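Local coordinates for PRESAN domain-containing protein (Plasmodium falciparum, PDB 7D2W) that is of uncharacterised function but belongs to the PHIST-like, RESA N-terminal family of malaria parasite proteins and probably acts through protein binding, at residues C79-G82 with T83-L87; Q46-R49 with E50-Y53. One frame throughout, in Å; residues are numbered along the deposited sequence.

Interaction 1: C79-G82 with T83-L87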
loop_
_atom_site.group_PDB
_atom_site.type_symbol
_atom_site.label_atom_id
_atom_site.label_comp_id
_atom_site.label_asym_id
_atom_site.label_seq_id
_atom_site.Cartn_x
_atom_site.Cartn_y
_atom_site.Cartn_z
ATOM N N CYS A 79 -0.799 -12.319 6.495
ATOM C CA CYS A 79 0.353 -11.649 5.887
ATOM C C CYS A 79 1.141 -12.592 4.987
ATOM O O CYS A 79 1.594 -12.196 3.904
ATOM C CB CYS A 79 1.255 -11.049 6.970
ATOM S SG CYS A 79 0.379 -9.778 7.900
ATOM N N ARG A 80 1.324 -13.838 5.420
ATOM C CA ARG A 80 2.066 -14.811 4.621
ATOM C C ARG A 80 1.370 -15.127 3.303
ATOM O O ARG A 80 2.037 -15.396 2.292
ATOM C CB ARG A 80 2.275 -16.083 5.438
ATOM C CG ARG A 80 3.275 -15.864 6.562
ATOM C CD ARG A 80 3.240 -17.008 7.523
ATOM N NE ARG A 80 4.128 -16.809 8.663
ATOM C CZ ARG A 80 4.095 -17.592 9.734
ATOM N NH1 ARG A 80 3.227 -18.587 9.770
ATOM N NH2 ARG A 80 4.909 -17.387 10.755
ATOM N N GLN A 81 0.035 -15.114 3.283
ATOM C CA GLN A 81 -0.655 -15.297 2.010
ATOM C C GLN A 81 -0.441 -14.083 1.117
ATOM O O GLN A 81 -0.339 -14.218 -0.110
ATOM C CB GLN A 81 -2.150 -15.566 2.240
ATOM C CG GLN A 81 -2.950 -15.834 0.959
ATOM C CD GLN A 81 -2.507 -17.109 0.240
ATOM O OE1 GLN A 81 -2.517 -18.199 0.817
ATOM N NE2 GLN A 81 -2.110 -16.971 -1.023
ATOM N N GLY A 82 -0.366 -12.887 1.714
ATOM C CA GLY A 82 0.002 -11.707 0.943
ATOM C C GLY A 82 1.365 -11.838 0.286
ATOM O O GLY A 82 1.556 -11.437 -0.869
ATOM N N THR A 83 2.336 -12.388 1.012
ATOM C CA THR A 83 3.658 -12.616 0.436
ATOM C C THR A 83 3.598 -13.634 -0.710
ATOM O O THR A 83 4.185 -13.420 -1.782
ATOM C CB THR A 83 4.612 -13.085 1.529
ATOM O OG1 THR A 83 4.730 -12.064 2.525
ATOM C CG2 THR A 83 6.000 -13.408 0.952
ATOM N N LYS A 84 2.908 -14.756 -0.493
ATOM C CA LYS A 84 2.738 -15.742 -1.561
ATOM C C LYS A 84 2.128 -15.102 -2.804
ATOM O O LYS A 84 2.594 -15.339 -3.925
ATOM C CB LYS A 84 1.857 -16.901 -1.088
ATOM C CG LYS A 84 2.502 -17.870 -0.080
ATOM C CD LYS A 84 1.751 -19.222 -0.035
ATOM C CE LYS A 84 1.447 -19.734 -1.452
ATOM N NZ LYS A 84 1.437 -21.238 -1.638
ATOM N N ASP A 85 1.101 -14.261 -2.614
ATOM C CA ASP A 85 0.443 -13.588 -3.732
ATOM C C ASP A 85 1.390 -12.633 -4.452
ATOM O O ASP A 85 1.372 -12.540 -5.688
ATOM C CB ASP A 85 -0.773 -12.809 -3.236
ATOM C CG ASP A 85 -1.915 -13.708 -2.794
ATOM O OD1 ASP A 85 -1.906 -14.926 -3.083
ATOM O OD2 ASP A 85 -2.826 -13.178 -2.141
ATOM N N LEU A 86 2.182 -11.880 -3.694
ATOM C CA LEU A 86 3.160 -10.977 -4.296
ATOM C C LEU A 86 4.154 -11.744 -5.167
ATOM O O LEU A 86 4.445 -11.341 -6.299
ATOM C CB LEU A 86 3.886 -10.209 -3.188
ATOM C CG LEU A 86 5.171 -9.491 -3.606
ATOM C CD1 LEU A 86 4.815 -8.233 -4.367
ATOM C CD2 LEU A 86 6.020 -9.152 -2.376
ATOM N N LEU A 87 4.691 -12.851 -4.650
ATOM C CA LEU A 87 5.672 -13.622 -5.408
ATOM C C LEU A 87 5.041 -14.254 -6.640
ATOM O O LEU A 87 5.689 -14.366 -7.687
ATOM C CB LEU A 87 6.296 -14.698 -4.524
ATOM C CG LEU A 87 7.193 -14.157 -3.412
ATOM C CD1 LEU A 87 7.691 -15.317 -2.575
ATOM C CD2 LEU A 87 8.353 -13.358 -4.002
#
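The carboxamide of Gln81 and the carboxylate of Asp85 meet one turn apart on the same helix. Gln81 NE2 keeps its bond within its own amide plane, giving its N-H to Asp85 OD1 at 2.9 Å. The carboxylate receives it from above its plane, with the two flat groups turned 46° against each other. The Gln81 chain leaves with CG anti to the backbone N (chi1 -177°) and then bends at chi2, which brings NE2 forward along the helix toward Asp85. Asp85 leans back over the preceding turn, its CG 3.2 Å from Gln81 O; that carbonyl is already engaged, accepting from Asp85 N at 2.9 Å. The same residue pair is therefore joined twice, once through the backbone and once through side chains, on the outer side of the helix. Along the backbone, Lys84 N donates to Arg80 O and Leu86 N to Gly82 O. Thr83 N reaches Cys79 O at 3.0 Å, while Thr83 OG1 is hydrogen-bonded to His167. Arg80 reaches across to helix 117-144, where NH2 makes a salt bridge with Glu132. Cys79 and Leu86 pack on helix 149-181, with Leu86 touching Leu170. The result is an i to i+4 side-chain bond on the outer surface of an amphipathic alpha-helix, whose other side packs into a four-helix bundle.

Interaction 2: Q46-R49 with E50-Y53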
loop_
_atom_site.group_PDB
_atom_site.type_symbol
_atom_site.label_atom_id
_atom_site.label_comp_id
_atom_site.label_asym_id
_atom_site.label_seq_id
_atom_site.Cartn_x
_atom_site.Cartn_y
_atom_site.Cartn_z
ATOM N N GLN A 46 -8.233 -20.941 9.074
ATOM C CA GLN A 46 -7.652 -19.610 8.909
ATOM C C GLN A 46 -8.730 -18.546 8.730
ATOM O O GLN A 46 -9.566 -18.634 7.826
ATOM C CB GLN A 46 -6.705 -19.608 7.713
ATOM C CG GLN A 46 -6.317 -18.200 7.250
ATOM C CD GLN A 46 -5.391 -17.508 8.238
ATOM O OE1 GLN A 46 -4.392 -18.080 8.683
ATOM N NE2 GLN A 46 -5.729 -16.271 8.597
ATOM N N LEU A 47 -8.708 -17.536 9.594
ATOM C CA LEU A 47 -9.657 -16.439 9.471
ATOM C C LEU A 47 -9.274 -15.546 8.296
ATOM O O LEU A 47 -8.090 -15.340 8.006
ATOM C CB LEU A 47 -9.693 -15.611 10.757
ATOM C CG LEU A 47 -10.041 -16.374 12.032
ATOM C CD1 LEU A 47 -10.174 -15.432 13.218
ATOM C CD2 LEU A 47 -11.302 -17.178 11.829
ATOM N N THR A 48 -10.283 -15.018 7.616
ATOM C CA THR A 48 -10.033 -13.952 6.667
ATOM C C THR A 48 -9.823 -12.646 7.420
ATOM O O THR A 48 -10.190 -12.511 8.589
ATOM C CB THR A 48 -11.194 -13.804 5.694
ATOM O OG1 THR A 48 -12.371 -13.437 6.427
ATOM C CG2 THR A 48 -11.432 -15.111 4.953
ATOM N N ARG A 49 -9.211 -11.676 6.733
ATOM C CA ARG A 49 -9.050 -10.348 7.314
ATOM C C ARG A 49 -10.391 -9.797 7.775
ATOM O O ARG A 49 -10.516 -9.262 8.880
ATOM C CB ARG A 49 -8.393 -9.420 6.281
ATOM C CG ARG A 49 -7.681 -8.253 6.864
ATOM C CD ARG A 49 -7.149 -7.374 5.746
ATOM N NE ARG A 49 -6.032 -8.004 5.047
ATOM C CZ ARG A 49 -5.028 -7.311 4.528
ATOM N NH1 ARG A 49 -5.049 -6.004 4.638
ATOM N NH2 ARG A 49 -4.025 -7.914 3.896
ATOM N N GLU A 50 -11.421 -9.949 6.936
ATOM C CA GLU A 50 -12.759 -9.504 7.296
ATOM C C GLU A 50 -13.239 -10.169 8.582
ATOM O O GLU A 50 -13.828 -9.514 9.451
ATOM C CB GLU A 50 -13.704 -9.819 6.140
ATOM C CG GLU A 50 -15.086 -9.232 6.205
ATOM C CD GLU A 50 -15.869 -9.533 4.932
ATOM O OE1 GLU A 50 -15.229 -9.819 3.895
ATOM O OE2 GLU A 50 -17.116 -9.493 4.967
ATOM N N GLU A 51 -13.013 -11.474 8.714
ATOM C CA GLU A 51 -13.459 -12.182 9.910
ATOM C C GLU A 51 -12.656 -11.764 11.127
ATOM O O GLU A 51 -13.186 -11.727 12.240
ATOM C CB GLU A 51 -13.347 -13.688 9.703
ATOM C CG GLU A 51 -14.501 -14.273 8.904
ATOM C CD GLU A 51 -14.167 -15.619 8.281
ATOM O OE1 GLU A 51 -12.989 -16.033 8.330
ATOM O OE2 GLU A 51 -15.089 -16.266 7.739
ATOM N N LEU A 52 -11.383 -11.440 10.933
ATOM C CA LEU A 52 -10.560 -10.989 12.046
ATOM C C LEU A 52 -11.015 -9.625 12.547
ATOM O O LEU A 52 -11.080 -9.388 13.759
ATOM C CB LEU A 52 -9.095 -10.968 11.609
ATOM C CG LEU A 52 -8.063 -10.682 12.693
ATOM C CD1 LEU A 52 -7.933 -11.887 13.590
ATOM C CD2 LEU A 52 -6.709 -10.311 12.073
ATOM N N TYR A 53 -11.352 -8.714 11.638
ATOM C CA TYR A 53 -11.782 -7.389 12.073
ATOM C C TYR A 53 -13.167 -7.414 12.703
ATOM O O TYR A 53 -13.445 -6.617 13.607
ATOM C CB TYR A 53 -11.736 -6.418 10.898
ATOM C CG TYR A 53 -10.316 -6.225 10.377
ATOM C CD1 TYR A 53 -9.217 -6.546 11.170
ATOM C CD2 TYR A 53 -10.079 -5.749 9.088
ATOM C CE1 TYR A 53 -7.920 -6.377 10.706
ATOM C CE2 TYR A 53 -8.777 -5.567 8.619
ATOM C CZ TYR A 53 -7.711 -5.888 9.430
ATOM O OH TYR A 53 -6.420 -5.718 8.973
HETATM O O HOH W 1 -5.813 -3.750 6.995
#
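Thr48 and Glu51 cross at a slant in a capping box that starts helix 49-58, each side chain taking up the other's backbone N-H. Thr48, the N-cap, holds OG1 between its backbone N and carbonyl carbon (chi1 63°), where it accepts from Glu51 N at 3.1 Å. The extended Glu51 chain reaches back, and its OE1 accepts from Thr48 N at 3.0 Å in a nearly straight bond (171°), on the anti side of the carboxylate and well out of its plane. Leu47 lies across the glutamate chain and brings CD1 to within 4.2 Å of Leu52 CD1.

Starting one residue later, Arg49 and Tyr53 run side by side, pointing the same way. The aliphatic part of the arginine touches the phenol: Arg49 CG lies 3.4 Å from Tyr53 CE2. The guanidinium, turned 76° to the ring, goes on to a salt bridge with Asp164, while Arg157 makes a cation-pi contact with Tyr53. A water lies 2.9 Å from Tyr53 OH and is weakly bound by Arg49 NH1. Arg49 O sits over one ring face, offset toward the rim and 3.4 Å from Tyr53 CG, and accepts from Tyr53 N at 2.9 Å.

Interaction 2 opens the first helix of the model and interaction 1 lies on the next, helix 65-93, so the two follow in series along the chain. Their centres are 16 Å apart and their nearest atoms about 6 Å, without touching. Helix 65-93 still connects them: Gln46, Arg49 and Leu52 pack on its Ile78 and Ile71, upstream of residues 79-87. Both also lean on helix 149-181, where Asp164 pairs with Arg49 and neighbouring Phe163 touches Cys79. The centre of interaction 1 lies about 8 Å from the centre of the folded chain, and the centre of interaction 2 lies about 14 Å from it.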